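Local coordinates for protein leucine aminopeptidase (Legionella pneumophila, PDB 5GNE) that probably removes amino-terminal residues from peptides as a zinc-dependent aminopeptidase of peptidase family M28, at residues 93-97 with 287-293; 108-114 with 214-218; 141-145 with 173-177. One frame throughout, in Å; residues are numbered along the deposited sequence.

Contact 1. Residues 93-97 with 287-293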
# COMPACT_ATOMS: atom_id res chain seq x y z
N PRO A 93 -6.29 16.73 -17.26
CA PRO A 93 -5.40 16.01 -18.19
C PRO A 93 -5.80 14.54 -18.35
O PRO A 93 -5.55 13.97 -19.41
CB PRO A 93 -4.03 16.14 -17.52
CG PRO A 93 -4.35 16.15 -16.03
CD PRO A 93 -5.72 16.82 -15.90
N TYR A 94 -6.42 13.96 -17.32
CA TYR A 94 -7.01 12.61 -17.45
C TYR A 94 -8.51 12.69 -17.79
O TYR A 94 -9.29 13.34 -17.09
CB TYR A 94 -6.87 11.83 -16.15
CG TYR A 94 -5.46 11.52 -15.72
CD1 TYR A 94 -4.85 10.30 -16.03
CD2 TYR A 94 -4.74 12.44 -14.97
CE1 TYR A 94 -3.55 10.02 -15.60
CE2 TYR A 94 -3.46 12.19 -14.54
CZ TYR A 94 -2.86 10.99 -14.85
OH TYR A 94 -1.58 10.77 -14.40
N PRO A 95 -8.90 12.00 -18.85
CA PRO A 95 -10.28 11.93 -19.34
C PRO A 95 -11.17 11.17 -18.38
O PRO A 95 -10.67 10.23 -17.75
CB PRO A 95 -10.17 11.16 -20.66
CG PRO A 95 -8.74 11.16 -21.01
CD PRO A 95 -7.96 11.33 -19.76
N ILE A 96 -12.41 11.62 -18.20
CA ILE A 96 -13.45 10.84 -17.52
C ILE A 96 -14.71 10.69 -18.44
O ILE A 96 -15.52 11.60 -18.53
CB ILE A 96 -13.81 11.50 -16.19
CG1 ILE A 96 -12.58 11.53 -15.28
CG2 ILE A 96 -14.90 10.74 -15.49
CD1 ILE A 96 -12.80 12.27 -13.97
N ASN A 97 -14.86 9.56 -19.12
CA ASN A 97 -15.76 9.48 -20.27
C ASN A 97 -16.49 8.13 -20.43
O ASN A 97 -16.94 7.76 -21.52
CB ASN A 97 -14.94 9.81 -21.53
CG ASN A 97 -13.66 9.01 -21.59
OD1 ASN A 97 -13.35 8.22 -20.68
ND2 ASN A 97 -12.85 9.29 -22.59
N ASP A 287 1.63 11.80 -6.91
CA ASP A 287 1.52 12.59 -8.13
C ASP A 287 0.34 13.54 -8.02
O ASP A 287 -0.78 13.10 -7.76
CB ASP A 287 1.32 11.69 -9.35
CG ASP A 287 1.41 12.44 -10.66
OD1 ASP A 287 0.37 12.62 -11.34
OD2 ASP A 287 2.52 12.84 -11.03
N LYS A 288 0.58 14.82 -8.24
CA LYS A 288 -0.49 15.81 -8.13
C LYS A 288 -1.51 15.63 -9.23
O LYS A 288 -2.70 15.68 -8.95
CB LYS A 288 0.09 17.24 -8.17
CG LYS A 288 -0.91 18.41 -8.02
CD LYS A 288 -1.62 18.44 -6.67
CE LYS A 288 -2.57 19.65 -6.54
NZ LYS A 288 -1.88 20.99 -6.46
N GLY A 289 -1.06 15.30 -10.43
CA GLY A 289 -1.96 14.99 -11.54
C GLY A 289 -2.89 13.82 -11.28
O GLY A 289 -4.10 13.94 -11.41
N LEU A 290 -2.32 12.68 -10.89
CA LEU A 290 -3.10 11.50 -10.54
C LEU A 290 -4.04 11.79 -9.36
O LEU A 290 -5.15 11.24 -9.28
CB LEU A 290 -2.17 10.33 -10.22
CG LEU A 290 -2.74 8.90 -10.30
CD1 LEU A 290 -3.38 8.67 -11.67
CD2 LEU A 290 -1.66 7.85 -10.03
N THR A 291 -3.59 12.63 -8.44
CA THR A 291 -4.39 13.00 -7.27
C THR A 291 -5.58 13.90 -7.62
O THR A 291 -6.68 13.69 -7.10
CB THR A 291 -3.52 13.67 -6.19
OG1 THR A 291 -2.49 12.75 -5.78
CG2 THR A 291 -4.36 14.07 -4.97
N GLU A 292 -5.40 14.85 -8.53
CA GLU A 292 -6.54 15.66 -8.94
C GLU A 292 -7.55 14.75 -9.64
O GLU A 292 -8.75 14.90 -9.45
CB GLU A 292 -6.14 16.83 -9.87
CG GLU A 292 -4.89 17.59 -9.47
CD GLU A 292 -4.37 18.57 -10.55
OE1 GLU A 292 -4.87 18.53 -11.70
OE2 GLU A 292 -3.46 19.38 -10.24
N PHE A 293 -7.05 13.79 -10.41
CA PHE A 293 -7.88 12.80 -11.08
C PHE A 293 -8.73 12.02 -10.07
O PHE A 293 -9.94 11.88 -10.25
CB PHE A 293 -6.99 11.85 -11.89
CG PHE A 293 -7.72 10.68 -12.53
CD1 PHE A 293 -8.66 10.88 -13.52
CD2 PHE A 293 -7.40 9.38 -12.16
CE1 PHE A 293 -9.28 9.80 -14.13
CE2 PHE A 293 -8.03 8.30 -12.77
CZ PHE A 293 -8.97 8.51 -13.75
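Tyr94 lies lengthwise along the first turn of helix 288-302, one side of its ring set over a surface made by Leu290 CD1, the Phe293 ring and, nearer the CE2 side, Gly289 O. At Gly289 the phenol lies against the peptide itself: Tyr94 CE2 is 3.6 Å from Gly289 O. At Leu290, the outer end of the phenol meets a single methyl, with Tyr94 OH 3.9 Å from Leu290 CD1. Phe293 is closest to the root of the tyrosine, where Tyr94 CB comes within 3.3 Å of Phe293 CD1. The two ring centroids are 5.0 Å apart and their planes are inclined at 33°, an oblique pairing that fits neither a stack nor an edge-to-face arrangement. Phe293 in turn projects between two bumps of the loop, since its far side meets Ile96, whose CG1 is 3.9 Å from Phe293 CE1. Its CG stands anti to the backbone N (chi1 174°), which carries the ring out from the helix toward that loop. The start of the helix is set by an N-cap: Asp287 OD1 accepts from Leu290 N at 2.7 Å through its anti lone pair, with a nearly straight N-H...O angle of 160°. No hydrogen bond joins the two segments; the contact is one of packing. Helix 355-373 closes over this patch, its Leu372 touching both Tyr94 and Phe293, while Ile96 continues along helix 288-302 to Leu297 and Tyr301, and Leu290 faces Thr329 of strand 328-332.

Contact 2. Residues 108-114 with 214-218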
# COMPACT_ATOMS: atom_id res chain seq x y z
N GLN A 108 -22.29 -4.05 -9.24
CA GLN A 108 -21.82 -5.38 -8.90
C GLN A 108 -21.04 -5.45 -7.60
O GLN A 108 -20.61 -6.52 -7.19
CB GLN A 108 -20.98 -5.93 -10.04
CG GLN A 108 -21.73 -5.96 -11.34
CD GLN A 108 -21.30 -7.11 -12.21
OE1 GLN A 108 -20.31 -7.01 -12.95
NE2 GLN A 108 -22.02 -8.23 -12.11
N ILE A 109 -20.86 -4.32 -6.93
CA ILE A 109 -20.17 -4.36 -5.65
C ILE A 109 -21.00 -5.12 -4.65
O ILE A 109 -22.17 -4.79 -4.42
CB ILE A 109 -19.90 -2.98 -5.06
CG1 ILE A 109 -18.89 -2.22 -5.94
CG2 ILE A 109 -19.39 -3.11 -3.63
CD1 ILE A 109 -18.87 -0.71 -5.65
N ASP A 110 -20.40 -6.17 -4.09
CA ASP A 110 -21.03 -7.00 -3.07
C ASP A 110 -20.42 -6.72 -1.69
O ASP A 110 -19.42 -7.33 -1.30
CB ASP A 110 -20.88 -8.48 -3.46
CG ASP A 110 -21.65 -9.41 -2.52
OD1 ASP A 110 -22.21 -8.93 -1.51
OD2 ASP A 110 -21.70 -10.63 -2.79
N PRO A 111 -21.03 -5.80 -0.93
CA PRO A 111 -20.57 -5.42 0.41
C PRO A 111 -20.35 -6.60 1.38
O PRO A 111 -19.46 -6.55 2.23
CB PRO A 111 -21.69 -4.51 0.92
CG PRO A 111 -22.25 -3.91 -0.30
CD PRO A 111 -22.19 -5.00 -1.35
N ALA A 112 -21.16 -7.64 1.26
CA ALA A 112 -20.99 -8.81 2.11
C ALA A 112 -19.65 -9.50 1.84
O ALA A 112 -18.99 -9.99 2.77
CB ALA A 112 -22.14 -9.79 1.91
N LYS A 113 -19.24 -9.50 0.58
CA LYS A 113 -18.02 -10.19 0.21
C LYS A 113 -16.83 -9.41 0.78
O LYS A 113 -15.86 -10.02 1.28
CB LYS A 113 -17.92 -10.28 -1.31
CG LYS A 113 -18.82 -11.31 -2.00
CD LYS A 113 -18.17 -12.64 -2.29
CE LYS A 113 -19.11 -13.52 -3.10
NZ LYS A 113 -18.41 -14.68 -3.69
N ILE A 114 -16.92 -8.08 0.74
CA ILE A 114 -15.96 -7.21 1.42
C ILE A 114 -15.83 -7.57 2.89
O ILE A 114 -14.73 -7.84 3.38
CB ILE A 114 -16.33 -5.71 1.33
CG1 ILE A 114 -16.33 -5.20 -0.12
CG2 ILE A 114 -15.35 -4.86 2.11
CD1 ILE A 114 -16.59 -3.70 -0.22
N GLU A 214 -12.22 -7.13 -3.54
CA GLU A 214 -13.52 -6.89 -4.17
C GLU A 214 -13.39 -6.24 -5.56
O GLU A 214 -14.14 -6.57 -6.50
CB GLU A 214 -14.42 -6.05 -3.27
CG GLU A 214 -15.84 -5.82 -3.80
CD GLU A 214 -16.60 -7.10 -4.16
OE1 GLU A 214 -16.20 -8.20 -3.71
OE2 GLU A 214 -17.62 -7.01 -4.87
N MET A 215 -12.48 -5.28 -5.68
CA MET A 215 -12.21 -4.66 -6.98
C MET A 215 -11.84 -5.72 -8.02
O MET A 215 -12.42 -5.78 -9.11
CB MET A 215 -11.10 -3.65 -6.85
CG MET A 215 -11.59 -2.33 -6.25
SD MET A 215 -10.15 -1.40 -5.72
CE MET A 215 -9.40 -1.12 -7.33
N ALA A 216 -10.94 -6.62 -7.63
CA ALA A 216 -10.53 -7.73 -8.50
C ALA A 216 -11.72 -8.61 -8.87
O ALA A 216 -11.86 -9.03 -10.01
CB ALA A 216 -9.44 -8.58 -7.84
N ARG A 217 -12.57 -8.88 -7.91
CA ARG A 217 -13.67 -9.78 -8.17
C ARG A 217 -14.73 -9.14 -9.07
O ARG A 217 -15.25 -9.78 -9.98
CB ARG A 217 -14.33 -10.18 -6.86
CG ARG A 217 -15.47 -11.18 -7.01
CD ARG A 217 -16.30 -11.28 -5.72
NE ARG A 217 -17.18 -10.12 -5.60
CZ ARG A 217 -18.24 -9.92 -6.37
NH1 ARG A 217 -18.57 -10.80 -7.30
NH2 ARG A 217 -18.98 -8.82 -6.21
N VAL A 218 -15.04 -7.87 -8.82
CA VAL A 218 -15.88 -7.12 -9.73
C VAL A 218 -15.34 -7.12 -11.17
O VAL A 218 -16.07 -7.43 -12.11
CB VAL A 218 -16.08 -5.69 -9.23
CG1 VAL A 218 -16.77 -4.85 -10.31
CG2 VAL A 218 -16.92 -5.72 -7.96
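Glu214 leaves helix 202-221 toward Ile114, its CB and CG both passing at 3.8 Å from Ile114 CG1, with the two side chains crossing at about a right angle. A bend at chi2 (54°) then turns the carboxylate away from this apolar neighbour toward the turn that starts helix 111-123. There CD lies 3.9 Å from Asp110 N, and the two oxygens part company. OE1 rests 3.6 Å from Lys113 CB and accepts from Arg217 NE in the guanidinium plane. OE2 has two donors: Asp110 N at 3.0 Å, almost perfectly straight at 175° yet arriving from above the carboxylate plane, and Arg217 NH2 at 2.6 Å on the syn lone pair. Arg217, its i to i+3 salt-bridge partner within helix 202-221, thus holds the carboxylate side-on through two nitrogens, which fixes its rotation and probably favours the ionised form. The same NH2 makes a weak bond, 3.0 Å long, to Gln108 O, just before helix 111-123, whose N-cap is Asp110, with a weak capping bond from Ala112 N to its OD1. Around this polar centre, helix 355-373 lies alongside, Leu366 touching Val218 and Thr362 touching Ile114, while Met215 packs on Phe232 of strand 230-235.

Contact 3. Residues 141-145 with 173-177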
# COMPACT_ATOMS: atom_id res chain seq x y z
N PHE A 141 -4.23 -14.84 0.26
CA PHE A 141 -4.52 -13.81 -0.72
C PHE A 141 -4.29 -14.32 -2.13
O PHE A 141 -5.15 -14.15 -3.00
CB PHE A 141 -3.64 -12.58 -0.46
CG PHE A 141 -3.82 -11.48 -1.46
CD1 PHE A 141 -3.04 -11.43 -2.61
CD2 PHE A 141 -4.74 -10.47 -1.23
CE1 PHE A 141 -3.18 -10.42 -3.53
CE2 PHE A 141 -4.90 -9.44 -2.13
CZ PHE A 141 -4.12 -9.41 -3.30
N LYS A 142 -3.15 -14.99 -2.33
CA LYS A 142 -2.78 -15.50 -3.66
C LYS A 142 -3.85 -16.46 -4.14
O LYS A 142 -4.30 -16.41 -5.28
CB LYS A 142 -1.41 -16.19 -3.63
CG LYS A 142 -0.84 -16.43 -5.03
CD LYS A 142 0.31 -17.43 -5.07
CE LYS A 142 0.80 -17.63 -6.50
NZ LYS A 142 -0.12 -18.51 -7.29
N GLN A 143 -4.23 -17.35 -3.25
CA GLN A 143 -5.21 -18.37 -3.58
C GLN A 143 -6.59 -17.77 -3.84
O GLN A 143 -7.33 -18.27 -4.69
CB GLN A 143 -5.23 -19.41 -2.47
CG GLN A 143 -6.49 -20.19 -2.35
CD GLN A 143 -6.50 -20.98 -1.07
OE1 GLN A 143 -5.69 -21.90 -0.90
NE2 GLN A 143 -7.37 -20.60 -0.14
N GLN A 144 -6.94 -16.70 -3.12
CA GLN A 144 -8.21 -15.99 -3.39
C GLN A 144 -8.23 -15.45 -4.82
O GLN A 144 -9.26 -15.45 -5.49
CB GLN A 144 -8.44 -14.83 -2.42
CG GLN A 144 -8.58 -15.21 -0.98
CD GLN A 144 -9.78 -16.10 -0.73
OE1 GLN A 144 -9.63 -17.27 -0.40
NE2 GLN A 144 -10.98 -15.55 -0.91
N PHE A 145 -7.07 -15.00 -5.30
CA PHE A 145 -7.00 -14.50 -6.66
C PHE A 145 -7.08 -15.66 -7.64
O PHE A 145 -7.93 -15.65 -8.54
CB PHE A 145 -5.70 -13.72 -6.89
CG PHE A 145 -5.55 -13.19 -8.30
CD1 PHE A 145 -6.07 -11.95 -8.63
CD2 PHE A 145 -4.92 -13.94 -9.29
CE1 PHE A 145 -5.95 -11.46 -9.94
CE2 PHE A 145 -4.80 -13.45 -10.59
CZ PHE A 145 -5.32 -12.22 -10.92
N VAL A 173 2.61 -10.55 -2.62
CA VAL A 173 1.90 -11.25 -3.67
C VAL A 173 1.47 -10.29 -4.76
O VAL A 173 0.75 -9.32 -4.49
CB VAL A 173 0.66 -11.95 -3.13
CG1 VAL A 173 -0.06 -12.69 -4.26
CG2 VAL A 173 1.02 -12.89 -1.98
N VAL A 174 1.92 -10.56 -5.98
CA VAL A 174 1.59 -9.76 -7.15
C VAL A 174 0.62 -10.57 -8.01
O VAL A 174 0.90 -11.72 -8.34
CB VAL A 174 2.87 -9.42 -7.96
CG1 VAL A 174 2.55 -8.62 -9.24
CG2 VAL A 174 3.85 -8.66 -7.09
N THR A 175 -0.52 -9.98 -8.37
CA THR A 175 -1.46 -10.60 -9.29
C THR A 175 -1.78 -9.60 -10.39
O THR A 175 -1.60 -8.39 -10.20
CB THR A 175 -2.76 -11.00 -8.63
OG1 THR A 175 -3.54 -9.82 -8.38
CG2 THR A 175 -2.48 -11.75 -7.33
N VAL A 176 -2.20 -10.10 -11.55
CA VAL A 176 -2.51 -9.24 -12.68
C VAL A 176 -3.64 -9.81 -13.49
O VAL A 176 -3.67 -10.99 -13.79
CB VAL A 176 -1.28 -9.00 -13.62
CG1 VAL A 176 -0.68 -10.31 -14.10
CG2 VAL A 176 -1.68 -8.13 -14.81
N ILE A 177 -4.57 -8.94 -13.87
CA ILE A 177 -5.61 -9.34 -14.80
C ILE A 177 -5.34 -8.67 -16.16
O ILE A 177 -5.19 -7.44 -16.26
CB ILE A 177 -7.00 -8.98 -14.29
CG1 ILE A 177 -7.22 -9.55 -12.89
CG2 ILE A 177 -8.06 -9.52 -15.22
CD1 ILE A 177 -8.51 -9.10 -12.30
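Lys142 NZ is gripped by two groups, a salt bridge to Asp146 OD2 and a hydrogen bond to Ser159 OG of strand 157-164, while the root of the same side chain leans on the neighbouring strand, with Lys142 CB 3.8 Å from Val173 CG1. That methyl also fits against the rim of an aromatic ring: it lies in the plane of Phe141, at its edge, 3.6 Å from Phe141 CD1. One turn further along the helix, Phe145 presents a face instead. Thr175 CB stands 3.3 Å from the centroid of the Phe145 ring and only 7° off its normal, a CH-pi contact placed squarely over the ring centre. The threonine spreads over that face, its OG1 3.3 Å from Phe145 CE1 and its CG2 3.5 Å from Phe145 CG. With OG1 set between the backbone N and the carbonyl carbon (chi1 75°), the hydroxyl lies over the CD1-CE1 side of the ring and bonds to Phe232 O of strand 230-235. These contacts belong to the alpha/beta fold of the M28 peptidases, in which helices pack on a mixed sheet; here the axes of segments 141-145 and 173-177 run nearly parallel, 12° apart in direction, with a closest approach of 9.0 Å. Strand 170-177 sits between its hairpin partner 157-164 and strand 230-235. At the end of the strand, Ile177 moves to the edge of the Phe145 ring, CG1 lying 3.7 Å from Phe145 CE1, and Phe220 of helix 202-221 brings its own ring against Phe145.

Contacts 2 and 3 touch directly, their centres about 15 Å apart: Ala216 O, on the helix of contact 2, packs against Ile177 CD1 of contact 3 at 4.1 Å. Both also reach Phe232 of strand 230-235, by Met215 and by Thr175. Contact 1 stands apart, its nearest atoms about 11 Å from those of contact 2 and about 16 Å from those of contact 3; helix 355-373 bridges the first gap, touching Phe293 and Val218. Along the chain, contact 3 is nested within contact 2, and contact 2 within contact 1. Contact 3 alone approaches the zinc site, the Phe141 side chain lying about 10 Å from that of His191, while helix 202-221 carries the zinc ligand Asp204 near its start.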